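Local structure of probable methyltransferase (Bordetella pertussis, 3KTY) at residues D73-E76 / E77-P81. The protein probably transfers methyl groups from S-adenosyl-L-methionine to RNA, as a TrmH-family enzyme of the SPOUT type, of which this chain is the SpoU methylase domain. Residues are numbered along the deposited sequence; the frame is centred on the assembly and turned at random.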
# COMPACT_ATOMS: atom_id res chain seq x y z
N ASP A 73 -8.40 26.56 -1.57
CA ASP A 73 -8.35 26.76 -3.00
C ASP A 73 -6.93 26.72 -3.53
O ASP A 73 -6.71 26.50 -4.73
CB ASP A 73 -8.98 28.10 -3.38
CG ASP A 73 -10.49 28.15 -3.14
OD1 ASP A 73 -11.13 27.08 -3.02
OD2 ASP A 73 -11.05 29.28 -3.08
N THR A 74 -5.96 26.92 -2.66
CA THR A 74 -4.59 27.02 -3.13
C THR A 74 -3.62 26.16 -2.31
O THR A 74 -3.85 25.88 -1.14
CB THR A 74 -4.12 28.48 -3.05
OG1 THR A 74 -3.86 28.81 -1.67
CG2 THR A 74 -5.16 29.47 -3.68
N LEU A 75 -2.50 25.79 -2.93
CA LEU A 75 -1.53 24.94 -2.27
C LEU A 75 -0.75 25.82 -1.27
O LEU A 75 -0.39 25.41 -0.15
CB LEU A 75 -0.62 24.24 -3.30
CG LEU A 75 0.42 23.22 -2.76
CD1 LEU A 75 -0.17 22.06 -1.94
CD2 LEU A 75 1.29 22.65 -3.86
N GLU A 76 -0.55 27.06 -1.65
CA GLU A 76 0.02 28.04 -0.73
C GLU A 76 -0.66 28.01 0.64
O GLU A 76 0.02 27.89 1.65
CB GLU A 76 -0.05 29.45 -1.34
CG GLU A 76 0.96 29.68 -2.47
CD GLU A 76 0.41 29.37 -3.87
OE1 GLU A 76 -0.62 28.67 -3.98
OE2 GLU A 76 1.03 29.83 -4.86
N GLU A 77 -1.98 28.17 0.67
CA GLU A 77 -2.73 28.06 1.92
C GLU A 77 -2.43 26.74 2.68
O GLU A 77 -2.17 26.74 3.91
CB GLU A 77 -4.22 28.16 1.64
CG GLU A 77 -5.07 28.27 2.92
CD GLU A 77 -4.86 29.64 3.66
OE1 GLU A 77 -4.14 30.53 3.14
OE2 GLU A 77 -5.46 29.84 4.74
N ALA A 78 -2.48 25.62 1.95
CA ALA A 78 -2.24 24.29 2.55
C ALA A 78 -0.80 24.12 3.10
O ALA A 78 -0.58 23.48 4.13
CB ALA A 78 -2.61 23.18 1.59
N LEU A 79 0.15 24.76 2.45
CA LEU A 79 1.54 24.76 2.91
C LEU A 79 1.91 25.78 3.99
O LEU A 79 2.96 25.65 4.63
CB LEU A 79 2.50 24.88 1.73
CG LEU A 79 2.32 23.67 0.82
CD1 LEU A 79 3.30 23.62 -0.32
CD2 LEU A 79 2.41 22.42 1.66
N ALA A 80 1.06 26.77 4.23
CA ALA A 80 1.47 27.79 5.19
C ALA A 80 2.01 27.20 6.50
O ALA A 80 3.06 27.60 6.94
CB ALA A 80 0.37 28.83 5.47
N PRO A 81 1.32 26.23 7.11
CA PRO A 81 1.95 25.80 8.36
C PRO A 81 2.99 24.67 8.19
O PRO A 81 3.51 24.14 9.15
CB PRO A 81 0.78 25.32 9.23
CG PRO A 81 -0.44 25.27 8.31
CD PRO A 81 0.02 25.56 6.90
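Thr74 caps the start of the short helix 75-79: its hydroxyl OG1 accepts the backbone N-H of Glu77 at 3.1 Å, with a nearly straight N-H...O angle of 167°. Chi1 of 74° sets OG1 between the backbone N and the carbonyl carbon of Thr74, turned toward the first turn, while CG2 lies anti to that carbon. CB of Glu77 comes up beside the same hydroxyl, 3.4 Å from OG1, before its chain bends at chi2 and carries the carboxylate away from Thr74. The carbonyl of Thr74 adds a weak bond from Ala78 N.

One residue further along, Leu79 N donates to Leu75 O at 2.7 Å. The CB of Leu79 rests 3.5 Å from Leu75 O and its CG also lies against that oxygen; beyond them, CD1 meets the isobutyl group of Leu75, 3.8 Å from its CG. Leu75 reaches this place because its CG is anti to the backbone N (chi1 -177°); its own CD1 lies 4.1 Å from Leu79 CG and comes within 4.4 Å of Ala78 CB.

Both leucines and Ala78 lean on Ile14 of strand 11-16, and Leu139 joins the two leucines. Ala78 also touches Val40, Val42 and His72. Glu76 and Glu77 are exposed, though Glu76 still touches Leu139 and Glu77 His72. The whole is a threonine N-cap on a short amphipathic helix that links parallel strands 70-72 and 84-89 and packs on part of one face of the parallel sheet of this alpha-beta-alpha sandwich, against strands 11-16, 39-42 and 70-72.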